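Local coordinates for protein AP endonuclease, family 2 (PDB 3NGF) that probably isomerises hydroxypyruvate as a manganese-binding member of the hyi family, with an AP endonuclease-like TIM barrel fold, at residues G205-V210 against S233-V238; H164-V169 against T197-K202; F48-I53 against A98-L103; Q64-M69 against T146-P151. All blocks are in the same frame, centred on the assembly; numbering follows the deposited sequence.

Interaction 1: G205-V210 against S233-V238; sequences GAFSHV and SVLESV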
loop_
_atom_site.group_PDB
_atom_site.type_symbol
_atom_site.label_atom_id
_atom_site.label_comp_id
_atom_site.label_asym_id
_atom_site.label_seq_id
_atom_site.Cartn_x
_atom_site.Cartn_y
_atom_site.Cartn_z
ATOM N N GLY A 205 -7.099 -11.902 -9.064
ATOM C CA GLY A 205 -5.963 -11.846 -10.002
ATOM C C GLY A 205 -5.546 -10.438 -10.423
ATOM O O GLY A 205 -4.595 -10.294 -11.205
ATOM N N ALA A 206 -6.223 -9.399 -9.920
ATOM C CA ALA A 206 -5.908 -7.993 -10.294
ATOM C C ALA A 206 -5.429 -7.130 -9.118
ATOM O O ALA A 206 -5.116 -5.963 -9.307
ATOM C CB ALA A 206 -7.115 -7.335 -10.955
ATOM N N PHE A 207 -5.356 -7.692 -7.915
ATOM C CA PHE A 207 -4.765 -6.989 -6.781
ATOM C C PHE A 207 -3.582 -7.769 -6.238
ATOM O O PHE A 207 -3.662 -8.986 -6.099
ATOM C CB PHE A 207 -5.809 -6.664 -5.676
ATOM C CG PHE A 207 -6.484 -7.862 -5.090
ATOM C CD1 PHE A 207 -7.615 -8.410 -5.690
ATOM C CD2 PHE A 207 -6.024 -8.425 -3.906
ATOM C CE1 PHE A 207 -8.240 -9.533 -5.152
ATOM C CE2 PHE A 207 -6.648 -9.545 -3.368
ATOM C CZ PHE A 207 -7.758 -10.096 -3.996
ATOM N N SER A 208 -2.477 -7.061 -5.954
ATOM C CA SER A 208 -1.222 -7.696 -5.507
ATOM C C SER A 208 -0.898 -7.399 -4.043
ATOM O O SER A 208 0.092 -7.905 -3.509
ATOM C CB SER A 208 -0.049 -7.255 -6.375
ATOM O OG SER A 208 -0.213 -7.719 -7.694
ATOM N N HIS A 209 -1.727 -6.575 -3.410
ATOM C CA HIS A 209 -1.555 -6.256 -2.010
ATOM C C HIS A 209 -2.927 -5.893 -1.473
ATOM O O HIS A 209 -3.778 -5.383 -2.210
ATOM C CB HIS A 209 -0.554 -5.120 -1.810
ATOM C CG HIS A 209 -0.114 -4.950 -0.383
ATOM N ND1 HIS A 209 0.462 -5.968 0.341
ATOM C CD2 HIS A 209 -0.207 -3.893 0.460
ATOM C CE1 HIS A 209 0.700 -5.545 1.577
ATOM N NE2 HIS A 209 0.309 -4.285 1.671
ATOM N N VAL A 210 -3.111 -6.185 -0.199
ATOM C CA VAL A 210 -4.338 -5.925 0.528
ATOM C C VAL A 210 -3.913 -5.213 1.823
ATOM O O VAL A 210 -2.864 -5.494 2.382
ATOM C CB VAL A 210 -5.110 -7.230 0.832
ATOM C CG1 VAL A 210 -6.350 -6.949 1.748
ATOM C CG2 VAL A 210 -5.527 -7.931 -0.464
ATOM N N SER A 233 -11.167 -15.252 5.045
ATOM C CA SER A 233 -11.535 -16.547 4.471
ATOM C C SER A 233 -11.844 -16.378 2.983
ATOM O O SER A 233 -11.547 -17.280 2.185
ATOM C CB SER A 233 -12.700 -17.216 5.233
ATOM O OG SER A 233 -13.947 -16.621 4.913
ATOM N N VAL A 234 -12.343 -15.197 2.609
ATOM C CA VAL A 234 -12.623 -14.881 1.200
ATOM C C VAL A 234 -11.296 -14.793 0.429
ATOM O O VAL A 234 -11.169 -15.362 -0.666
ATOM C CB VAL A 234 -13.445 -13.570 1.042
ATOM C CG1 VAL A 234 -13.650 -13.204 -0.425
ATOM C CG2 VAL A 234 -14.839 -13.684 1.766
ATOM N N LEU A 235 -10.316 -14.095 1.005
ATOM C CA LEU A 235 -9.013 -13.937 0.358
ATOM C C LEU A 235 -8.416 -15.306 0.087
ATOM O O LEU A 235 -7.845 -15.553 -0.998
ATOM C CB LEU A 235 -8.073 -13.102 1.229
ATOM C CG LEU A 235 -8.449 -11.618 1.293
ATOM C CD1 LEU A 235 -7.591 -10.852 2.301
ATOM C CD2 LEU A 235 -8.342 -10.960 -0.109
ATOM N N GLU A 236 -8.543 -16.196 1.066
ATOM C CA GLU A 236 -8.001 -17.568 0.936
ATOM C C GLU A 236 -8.715 -18.363 -0.143
ATOM O O GLU A 236 -8.061 -19.073 -0.932
ATOM C CB GLU A 236 -8.082 -18.312 2.268
ATOM C CG GLU A 236 -7.084 -17.823 3.305
ATOM C CD GLU A 236 -5.630 -18.085 2.916
ATOM O OE1 GLU A 236 -5.302 -19.221 2.497
ATOM O OE2 GLU A 236 -4.817 -17.136 3.035
ATOM N N SER A 237 -10.039 -18.214 -0.184
ATOM C CA SER A 237 -10.916 -18.886 -1.157
ATOM C C SER A 237 -10.589 -18.522 -2.599
ATOM O O SER A 237 -10.611 -19.402 -3.468
ATOM C CB SER A 237 -12.424 -18.626 -0.860
ATOM O OG SER A 237 -12.878 -17.373 -1.410
ATOM N N VAL A 238 -10.238 -17.252 -2.852
ATOM C CA VAL A 238 -9.883 -16.833 -4.202
ATOM C C VAL A 238 -8.425 -17.140 -4.565
ATOM O O VAL A 238 -8.020 -16.909 -5.693
ATOM C CB VAL A 238 -10.177 -15.334 -4.453
ATOM C CG1 VAL A 238 -11.678 -15.044 -4.204
ATOM C CG2 VAL A 238 -9.288 -14.436 -3.590
#
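Leu235 carries the helix side of this contact, its two methyl branches meeting Phe207 and Val210. CD2 meets the Phe207 ring obliquely, beside CE2 and CZ, with Leu235 CD2 3.9 Å from Phe207 CE2. The same methyl also reaches Val210, Leu235 CD2 lying 4.2 Å from Val210 CG2, while CD1 meets the other branch of the valine at 4.1 Å from Val210 CG1. The side chains of Val210 and Leu235 thus approach tip to tip, both branches of one facing both branches of the other. The first torsion of Phe207, 60°, sets CG between its own backbone N and carbonyl carbon and stands the ring off the strand toward helix 228-237, where Tyr240 and Ile200 also meet it. The contact belongs to the beta-alpha-beta unit of strand 207-212, helix 228-237 and strand 243-246, and joins the outer face of a barrel strand to its covering helix. No hydrogen bond crosses between the segments, and the three touching residues are all buried, which implies that strand and helix are held here by van der Waals packing and hydrophobic burial.

Interaction 2: H164-V169 against T197-K202; sequences HQLEAV and TRLIEK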
loop_
_atom_site.group_PDB
_atom_site.type_symbol
_atom_site.label_atom_id
_atom_site.label_comp_id
_atom_site.label_asym_id
_atom_site.label_seq_id
_atom_site.Cartn_x
_atom_site.Cartn_y
_atom_site.Cartn_z
ATOM N N HIS A 164 -12.086 4.669 -6.528
ATOM C CA HIS A 164 -12.975 3.519 -6.770
ATOM C C HIS A 164 -12.205 2.326 -7.311
ATOM O O HIS A 164 -11.332 2.474 -8.199
ATOM C CB HIS A 164 -14.130 3.886 -7.702
ATOM C CG HIS A 164 -15.099 4.848 -7.097
ATOM N ND1 HIS A 164 -16.043 4.456 -6.175
ATOM C CD2 HIS A 164 -15.277 6.175 -7.282
ATOM C CE1 HIS A 164 -16.750 5.507 -5.798
ATOM N NE2 HIS A 164 -16.306 6.563 -6.455
ATOM N N GLN A 165 -12.512 1.146 -6.773
ATOM C CA GLN A 165 -11.736 -0.078 -7.100
ATOM C C GLN A 165 -11.824 -0.554 -8.546
ATOM O O GLN A 165 -10.792 -0.789 -9.176
ATOM C CB GLN A 165 -12.107 -1.240 -6.157
ATOM C CG GLN A 165 -11.912 -0.959 -4.695
ATOM C CD GLN A 165 -10.447 -0.746 -4.313
ATOM O OE1 GLN A 165 -9.536 -1.342 -4.913
ATOM N NE2 GLN A 165 -10.223 0.074 -3.290
ATOM N N LEU A 166 -13.030 -0.753 -9.074
ATOM C CA LEU A 166 -13.148 -1.272 -10.437
ATOM C C LEU A 166 -12.696 -0.221 -11.466
ATOM O O LEU A 166 -12.216 -0.569 -12.553
ATOM C CB LEU A 166 -14.573 -1.765 -10.720
ATOM C CG LEU A 166 -15.053 -2.970 -9.904
ATOM C CD1 LEU A 166 -16.454 -3.349 -10.367
ATOM C CD2 LEU A 166 -14.120 -4.145 -10.059
ATOM N N GLU A 167 -12.820 1.057 -11.123
ATOM C CA GLU A 167 -12.300 2.122 -11.981
ATOM C C GLU A 167 -10.778 1.970 -12.079
ATOM O O GLU A 167 -10.193 2.149 -13.157
ATOM C CB GLU A 167 -12.653 3.478 -11.403
ATOM C CG GLU A 167 -12.116 4.645 -12.189
ATOM C CD GLU A 167 -12.547 5.994 -11.633
ATOM O OE1 GLU A 167 -13.172 6.052 -10.540
ATOM O OE2 GLU A 167 -12.256 7.007 -12.314
ATOM N N ALA A 168 -10.140 1.638 -10.957
ATOM C CA ALA A 168 -8.683 1.440 -10.941
ATOM C C ALA A 168 -8.297 0.212 -11.769
ATOM O O ALA A 168 -7.286 0.228 -12.494
ATOM C CB ALA A 168 -8.138 1.312 -9.495
ATOM N N VAL A 169 -9.077 -0.867 -11.657
ATOM C CA VAL A 169 -8.862 -2.057 -12.492
ATOM C C VAL A 169 -8.907 -1.689 -13.981
ATOM O O VAL A 169 -8.069 -2.133 -14.776
ATOM C CB VAL A 169 -9.869 -3.157 -12.182
ATOM C CG1 VAL A 169 -9.799 -4.263 -13.220
ATOM C CG2 VAL A 169 -9.637 -3.698 -10.742
ATOM N N THR A 197 -17.192 -8.893 -0.698
ATOM C CA THR A 197 -16.981 -10.294 -1.087
ATOM C C THR A 197 -17.035 -10.462 -2.596
ATOM O O THR A 197 -16.103 -11.016 -3.224
ATOM C CB THR A 197 -17.975 -11.229 -0.420
ATOM O OG1 THR A 197 -17.829 -11.112 0.993
ATOM C CG2 THR A 197 -17.729 -12.693 -0.841
ATOM N N ARG A 198 -18.083 -9.903 -3.182
ATOM C CA ARG A 198 -18.264 -9.953 -4.631
ATOM C C ARG A 198 -17.262 -9.075 -5.368
ATOM O O ARG A 198 -16.818 -9.422 -6.474
ATOM C CB ARG A 198 -19.726 -9.614 -4.979
ATOM C CG ARG A 198 -20.699 -10.666 -4.464
ATOM C CD ARG A 198 -20.568 -12.003 -5.178
ATOM N NE ARG A 198 -21.640 -12.898 -4.741
ATOM C CZ ARG A 198 -21.510 -13.921 -3.906
ATOM N NH1 ARG A 198 -20.324 -14.285 -3.426
ATOM N NH2 ARG A 198 -22.593 -14.613 -3.568
ATOM N N LEU A 199 -16.814 -7.994 -4.721
ATOM C CA LEU A 199 -15.785 -7.149 -5.303
ATOM C C LEU A 199 -14.442 -7.904 -5.399
ATOM O O LEU A 199 -13.787 -7.893 -6.451
ATOM C CB LEU A 199 -15.577 -5.915 -4.451
ATOM C CG LEU A 199 -14.619 -4.845 -4.934
ATOM C CD1 LEU A 199 -15.057 -4.289 -6.283
ATOM C CD2 LEU A 199 -14.487 -3.691 -3.869
ATOM N N ILE A 200 -14.050 -8.538 -4.290
ATOM C CA ILE A 200 -12.821 -9.350 -4.228
ATOM C C ILE A 200 -12.843 -10.417 -5.291
ATOM O O ILE A 200 -11.838 -10.617 -6.002
ATOM C CB ILE A 200 -12.598 -9.995 -2.823
ATOM C CG1 ILE A 200 -12.286 -8.894 -1.797
ATOM C CG2 ILE A 200 -11.475 -11.039 -2.885
ATOM C CD1 ILE A 200 -12.265 -9.354 -0.318
ATOM N N GLU A 201 -13.998 -11.059 -5.433
ATOM C CA GLU A 201 -14.201 -12.086 -6.440
ATOM C C GLU A 201 -14.079 -11.555 -7.875
ATOM O O GLU A 201 -13.434 -12.218 -8.732
ATOM C CB GLU A 201 -15.534 -12.801 -6.188
ATOM C CG GLU A 201 -15.452 -13.713 -4.942
ATOM C CD GLU A 201 -16.778 -14.253 -4.477
ATOM O OE1 GLU A 201 -17.816 -13.781 -4.952
ATOM O OE2 GLU A 201 -16.780 -15.173 -3.628
ATOM N N LYS A 202 -14.635 -10.367 -8.132
ATOM C CA LYS A 202 -14.510 -9.716 -9.445
ATOM C C LYS A 202 -13.058 -9.308 -9.712
ATOM O O LYS A 202 -12.589 -9.367 -10.852
ATOM C CB LYS A 202 -15.377 -8.451 -9.538
ATOM C CG LYS A 202 -16.863 -8.643 -9.474
ATOM C CD LYS A 202 -17.564 -7.338 -8.961
ATOM C CE LYS A 202 -19.046 -7.321 -9.247
ATOM N NZ LYS A 202 -19.713 -6.035 -8.829
#
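Leu199 sends one methyl branch to each of two neighbouring residues on the facing helix. Its CD2 lies 3.8 Å from Gln165 CG, the aliphatic part of a side chain that crosses the leucine at about a right angle. Its CD1 packs 3.9 Å from Leu166 CG and equally near Leu166 CD2, the two leucines sliding past each other in opposite directions. Lys202 adds a looser, more exposed contact through its methylene chain, Leu166 CD1 lying 4.4 Å from Lys202 CD.

In Leu199, CG is anti to the backbone N (chi1 -175°), which brings the branch point over to segment 164-169. The first torsion of Gln165, -58°, places its CG against Leu199 CD2, and the bend at the second turns the amide away toward the barrel, where the side chain meets Val182, Leu184 and Pro151. Further out, Asp193 receives both Gln165 N and His164 ND1, tying the start of helix 165-175 to the loop ahead of helix 196-202.

The short helical segments run almost parallel, 5° between their directions, with axes 11.3 Å apart at closest approach. Such spacing and common direction are characteristic of helices set side by side in the outer layer of a TIM barrel.

Interaction 3: F48-I53 against A98-L103; sequences FDADVI and ALHYAL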
loop_
_atom_site.group_PDB
_atom_site.type_symbol
_atom_site.label_atom_id
_atom_site.label_comp_id
_atom_site.label_asym_id
_atom_site.label_seq_id
_atom_site.Cartn_x
_atom_site.Cartn_y
_atom_site.Cartn_z
ATOM N N PHE A 48 15.745 8.038 5.645
ATOM C CA PHE A 48 16.715 7.107 6.235
ATOM C C PHE A 48 17.612 6.476 5.166
ATOM O O PHE A 48 17.208 6.344 4.003
ATOM C CB PHE A 48 15.966 6.029 7.047
ATOM C CG PHE A 48 15.110 6.583 8.164
ATOM C CD1 PHE A 48 13.786 6.975 7.931
ATOM C CD2 PHE A 48 15.626 6.706 9.459
ATOM C CE1 PHE A 48 13.006 7.488 8.964
ATOM C CE2 PHE A 48 14.870 7.207 10.493
ATOM C CZ PHE A 48 13.551 7.611 10.264
ATOM N N ASP A 49 18.837 6.113 5.555
ATOM C CA ASP A 49 19.809 5.396 4.705
ATOM C C ASP A 49 19.236 4.003 4.367
ATOM O O ASP A 49 18.852 3.241 5.255
ATOM C CB ASP A 49 21.156 5.283 5.442
ATOM C CG ASP A 49 22.245 4.470 4.686
ATOM O OD1 ASP A 49 22.101 4.112 3.487
ATOM O OD2 ASP A 49 23.294 4.206 5.310
ATOM N N ALA A 50 19.187 3.678 3.074
ATOM C CA ALA A 50 18.722 2.357 2.652
ATOM C C ALA A 50 19.486 1.224 3.342
ATOM O O ALA A 50 18.881 0.209 3.686
ATOM C CB ALA A 50 18.814 2.191 1.130
ATOM N N ASP A 51 20.802 1.383 3.501
ATOM C CA ASP A 51 21.610 0.343 4.125
ATOM C C ASP A 51 21.156 0.066 5.585
ATOM O O ASP A 51 21.237 -1.072 6.068
ATOM C CB ASP A 51 23.093 0.707 4.139
ATOM C CG ASP A 51 23.779 0.591 2.779
ATOM O OD1 ASP A 51 23.150 0.202 1.765
ATOM O OD2 ASP A 51 25.010 0.871 2.773
ATOM N N VAL A 52 20.746 1.115 6.303
ATOM C CA VAL A 52 20.309 0.998 7.684
ATOM C C VAL A 52 18.987 0.224 7.732
ATOM O O VAL A 52 18.855 -0.705 8.512
ATOM C CB VAL A 52 20.181 2.398 8.368
ATOM C CG1 VAL A 52 19.511 2.301 9.754
ATOM C CG2 VAL A 52 21.557 3.075 8.439
ATOM N N ILE A 53 18.023 0.598 6.884
ATOM C CA ILE A 53 16.758 -0.143 6.806
ATOM C C ILE A 53 16.993 -1.601 6.395
ATOM O O ILE A 53 16.406 -2.512 6.984
ATOM C CB ILE A 53 15.738 0.513 5.841
ATOM C CG1 ILE A 53 15.278 1.869 6.369
ATOM C CG2 ILE A 53 14.515 -0.393 5.667
ATOM C CD1 ILE A 53 14.380 2.655 5.355
ATOM N N ALA A 98 13.082 5.317 -5.782
ATOM C CA ALA A 98 12.312 4.173 -5.251
ATOM C C ALA A 98 12.969 2.805 -5.546
ATOM O O ALA A 98 13.026 1.948 -4.665
ATOM C CB ALA A 98 10.882 4.209 -5.797
ATOM N N LEU A 99 13.484 2.641 -6.762
ATOM C CA LEU A 99 14.167 1.411 -7.205
ATOM C C LEU A 99 15.419 1.152 -6.372
ATOM O O LEU A 99 15.634 0.008 -5.936
ATOM C CB LEU A 99 14.487 1.453 -8.717
ATOM C CG LEU A 99 15.162 0.237 -9.369
ATOM C CD1 LEU A 99 14.388 -1.060 -9.088
ATOM C CD2 LEU A 99 15.366 0.442 -10.895
ATOM N N HIS A 100 16.222 2.189 -6.131
ATOM C CA HIS A 100 17.408 2.074 -5.260
ATOM C C HIS A 100 17.054 1.474 -3.908
ATOM O O HIS A 100 17.681 0.512 -3.467
ATOM C CB HIS A 100 18.117 3.429 -5.058
ATOM C CG HIS A 100 19.136 3.414 -3.964
ATOM N ND1 HIS A 100 20.351 2.763 -4.084
ATOM C CD2 HIS A 100 19.114 3.940 -2.712
ATOM C CE1 HIS A 100 21.029 2.897 -2.956
ATOM N NE2 HIS A 100 20.309 3.614 -2.112
ATOM N N TYR A 101 16.007 2.015 -3.272
ATOM C CA TYR A 101 15.553 1.471 -2.008
ATOM C C TYR A 101 14.939 0.082 -2.139
ATOM O O TYR A 101 15.185 -0.790 -1.298
ATOM C CB TYR A 101 14.543 2.425 -1.341
ATOM C CG TYR A 101 15.172 3.571 -0.614
ATOM C CD1 TYR A 101 15.671 4.677 -1.310
ATOM C CD2 TYR A 101 15.257 3.580 0.773
ATOM C CE1 TYR A 101 16.245 5.733 -0.649
ATOM C CE2 TYR A 101 15.821 4.636 1.444
ATOM C CZ TYR A 101 16.320 5.712 0.735
ATOM O OH TYR A 101 16.895 6.757 1.409
ATOM N N ALA A 102 14.158 -0.143 -3.185
ATOM C CA ALA A 102 13.544 -1.469 -3.398
ATOM C C ALA A 102 14.586 -2.568 -3.564
ATOM O O ALA A 102 14.448 -3.637 -2.989
ATOM C CB ALA A 102 12.598 -1.458 -4.605
ATOM N N LEU A 103 15.659 -2.297 -4.299
ATOM C CA LEU A 103 16.714 -3.300 -4.422
ATOM C C LEU A 103 17.440 -3.521 -3.086
ATOM O O LEU A 103 17.677 -4.674 -2.693
ATOM C CB LEU A 103 17.666 -2.911 -5.561
ATOM C CG LEU A 103 17.020 -2.887 -6.957
ATOM C CD1 LEU A 103 17.983 -2.318 -8.033
ATOM C CD2 LEU A 103 16.559 -4.299 -7.371
HETATM O O HOH W 1 21.580 4.390 0.569
HETATM O O HOH W 2 19.668 5.613 0.976
#
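Tyr101 lays one face of its ring under the methyl of Ala50, a CH-pi contact between two outer helices of the TIM barrel, 50-59 and 88-104. The evidence is geometric: Ala50 CB stands 4.1 Å from the centroid of the Tyr101 ring and 22° off its normal, displaced toward the rim nearest CD2. The same methyl also meets the neighbouring imidazole, Ala50 CB lying 3.8 Å from His100 NE2, and so fits between two successive side chains of helix 88-104. The small alanine lets the backbones come close, with the CA atoms of Ala50 and Tyr101 only 5.7 Å apart.

Polar bonds run beside the methyl contact. Water 2 accepts from Ala50 N and gives a weak bond to Tyr101 OH, while water 1 links His100 NE2 with Asp49 OD1. That carboxylate oxygen is used twice, since it also caps the helix by accepting from Asp51 N at 3.0 Å, the donor approaching from above the carboxylate plane. Water 1 on the N-cap Asp49 and water 2 on Ala50 N both sit at the start of helix 50-59. Beyond the two segments, Tyr46 meets the Tyr101 ring edge-to-face and Phe67 of strand 63-68 packs against the CB of Tyr101.

The direct polar link is the tyrosine hydroxyl: Tyr101 OH donates to Phe48 O at 2.6 Å, with a C=O...donor angle of 161°.

Interaction 4: Q64-M69 against T146-P151; sequences QVLFNM and TVLVEP. With MN (manganese (II) ion), chain C.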
loop_
_atom_site.group_PDB
_atom_site.type_symbol
_atom_site.label_atom_id
_atom_site.label_comp_id
_atom_site.label_asym_id
_atom_site.label_seq_id
_atom_site.Cartn_x
_atom_site.Cartn_y
_atom_site.Cartn_z
ATOM N N GLN A 64 10.384 -6.917 3.668
ATOM C CA GLN A 64 9.799 -5.638 3.286
ATOM C C GLN A 64 8.746 -5.906 2.217
ATOM O O GLN A 64 9.077 -6.342 1.108
ATOM C CB GLN A 64 10.857 -4.679 2.728
ATOM C CG GLN A 64 10.287 -3.267 2.457
ATOM C CD GLN A 64 9.940 -2.505 3.730
ATOM O OE1 GLN A 64 10.708 -2.534 4.685
ATOM N NE2 GLN A 64 8.806 -1.766 3.730
ATOM N N VAL A 65 7.478 -5.702 2.566
ATOM C CA VAL A 65 6.369 -6.103 1.682
ATOM C C VAL A 65 5.967 -4.998 0.715
ATOM O O VAL A 65 5.564 -5.282 -0.429
ATOM C CB VAL A 65 5.181 -6.544 2.538
ATOM C CG1 VAL A 65 3.950 -6.768 1.712
ATOM C CG2 VAL A 65 5.597 -7.816 3.372
ATOM N N LEU A 66 6.089 -3.751 1.151
ATOM C CA LEU A 66 5.557 -2.609 0.391
ATOM C C LEU A 66 6.151 -1.317 0.917
ATOM O O LEU A 66 6.399 -1.184 2.116
ATOM C CB LEU A 66 4.018 -2.551 0.529
ATOM C CG LEU A 66 3.329 -1.333 -0.140
ATOM C CD1 LEU A 66 3.174 -1.609 -1.597
ATOM C CD2 LEU A 66 1.978 -1.009 0.517
ATOM N N PHE A 67 6.381 -0.361 0.022
ATOM C CA PHE A 67 6.459 1.050 0.393
ATOM C C PHE A 67 6.106 1.922 -0.818
ATOM O O PHE A 67 5.806 1.406 -1.914
ATOM C CB PHE A 67 7.795 1.445 1.043
ATOM C CG PHE A 67 9.010 1.213 0.169
ATOM C CD1 PHE A 67 9.478 2.240 -0.665
ATOM C CD2 PHE A 67 9.653 -0.018 0.164
ATOM C CE1 PHE A 67 10.610 2.047 -1.484
ATOM C CE2 PHE A 67 10.767 -0.228 -0.611
ATOM C CZ PHE A 67 11.251 0.797 -1.440
ATOM N N ASN A 68 6.012 3.220 -0.586
ATOM C CA ASN A 68 5.576 4.143 -1.642
ATOM C C ASN A 68 6.744 4.805 -2.326
ATOM O O ASN A 68 7.779 5.079 -1.709
ATOM C CB ASN A 68 4.695 5.252 -1.078
ATOM C CG ASN A 68 3.433 4.759 -0.449
ATOM O OD1 ASN A 68 3.164 3.569 -0.403
ATOM N ND2 ASN A 68 2.622 5.707 0.062
ATOM N N MET A 69 6.557 5.134 -3.600
ATOM C CA MET A 69 7.486 6.016 -4.291
ATOM C C MET A 69 7.422 7.441 -3.685
ATOM O O MET A 69 6.441 7.790 -3.019
ATOM C CB MET A 69 7.156 6.039 -5.785
ATOM C CG MET A 69 7.179 4.662 -6.443
ATOM S SD MET A 69 7.040 4.799 -8.214
ATOM C CE MET A 69 7.394 3.108 -8.737
ATOM N N THR A 146 6.655 -5.043 -8.965
ATOM C CA THR A 146 5.325 -4.633 -9.405
ATOM C C THR A 146 5.024 -3.224 -8.848
ATOM O O THR A 146 5.403 -2.906 -7.727
ATOM C CB THR A 146 4.256 -5.629 -8.911
ATOM O OG1 THR A 146 4.423 -6.888 -9.571
ATOM C CG2 THR A 146 2.802 -5.106 -9.157
ATOM N N VAL A 147 4.392 -2.370 -9.660
ATOM C CA VAL A 147 3.929 -1.053 -9.220
ATOM C C VAL A 147 2.419 -1.073 -9.053
ATOM O O VAL A 147 1.700 -1.582 -9.921
ATOM C CB VAL A 147 4.350 0.088 -10.191
ATOM C CG1 VAL A 147 3.901 -0.166 -11.627
ATOM C CG2 VAL A 147 3.880 1.461 -9.683
ATOM N N LEU A 148 1.939 -0.487 -7.960
ATOM C CA LEU A 148 0.518 -0.494 -7.662
ATOM C C LEU A 148 -0.106 0.872 -7.652
ATOM O O LEU A 148 0.531 1.876 -7.301
ATOM C CB LEU A 148 0.251 -1.133 -6.293
ATOM C CG LEU A 148 0.768 -2.544 -6.057
ATOM C CD1 LEU A 148 0.383 -3.017 -4.629
ATOM C CD2 LEU A 148 0.298 -3.512 -7.153
ATOM N N VAL A 149 -1.397 0.875 -7.989
ATOM C CA VAL A 149 -2.276 2.027 -7.805
ATOM C C VAL A 149 -3.208 1.685 -6.655
ATOM O O VAL A 149 -3.780 0.582 -6.623
ATOM C CB VAL A 149 -3.094 2.355 -9.105
ATOM C CG1 VAL A 149 -3.803 1.100 -9.712
ATOM C CG2 VAL A 149 -4.131 3.511 -8.851
ATOM N N GLU A 150 -3.361 2.623 -5.717
ATOM C CA GLU A 150 -4.229 2.425 -4.541
ATOM C C GLU A 150 -5.387 3.410 -4.516
ATOM O O GLU A 150 -5.179 4.591 -4.224
ATOM C CB GLU A 150 -3.476 2.613 -3.237
ATOM C CG GLU A 150 -4.294 2.149 -2.017
ATOM C CD GLU A 150 -3.736 2.555 -0.658
ATOM O OE1 GLU A 150 -2.721 3.260 -0.534
ATOM O OE2 GLU A 150 -4.357 2.127 0.322
ATOM N N PRO A 151 -6.602 2.928 -4.791
ATOM C CA PRO A 151 -7.775 3.802 -4.556
ATOM C C PRO A 151 -7.864 4.199 -3.085
ATOM O O PRO A 151 -7.709 3.354 -2.201
ATOM C CB PRO A 151 -8.958 2.913 -4.964
ATOM C CG PRO A 151 -8.366 1.915 -5.903
ATOM C CD PRO A 151 -6.989 1.650 -5.399
HETATM MN MN MN C . -3.825 2.121 2.411
HETATM O O HOH W 3 -1.636 2.954 1.635
HETATM O O HOH W 4 -4.255 4.313 2.807
#
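Met69 and Val147 make the closer of two apolar contacts between these segments, with Met69 CE 4.0 Å from Val147 CG2. The side chains cross at about a right angle. Beyond CG the methionine is extended (chi2 -171°), which carries its terminal methyl over to the valine. Leu66 and Leu148 form a second, looser pair, their CD1 atoms 4.4 Å apart; no hydrogen bond joins the segments, and all four residues are buried.

The other end of segment 146-151 is polar and hydrated. There Glu150, extended with CG anti to its backbone N (chi1 -169°), binds manganese through OE2 at 2.2 Å, while its OE1 stays 3.3 Å from the metal. Water 3 and water 4 are manganese ligands too. Asp185, Gln211 and Glu247 complete the site; Glu150 is also the predicted proton donor or acceptor.

Strand 109-111 lies between strands 63-68 and 146-149 in the parallel barrel. Leu66 and Leu148 meet in the barrel interior, where both touch Thr109 of that strand and His209 of strand 207-212. Met69 and Val147 instead pass strand 109-111 on its outer side, between the strands and helix 88-104, whose Ala98 packs on Met69.

How the interactions relate
Interactions 1 and 2 form one continuous patch of the outer layer, centres 11 Å apart, joined where Val234 CG1 meets Ile200 CG2 at 3.9 Å. Interaction 3 lies on the opposite side of the chain's centre, about 28 Å from interaction 1 and 32 Å from interaction 2 between centres. Interaction 4, nearest the middle of the barrel, touches all three: Ser208 CB meets Leu148 CD2 at 3.8 Å, Ala168 CB meets Pro151 CG at 3.6 Å, and Ala98 CB meets Met69 CG at 3.8 Å. It alone contains a manganese ligand. The side chains of Val210 and Gln165 each lie about 9 Å from the metal, whereas interaction 3 is away from the annotated sites.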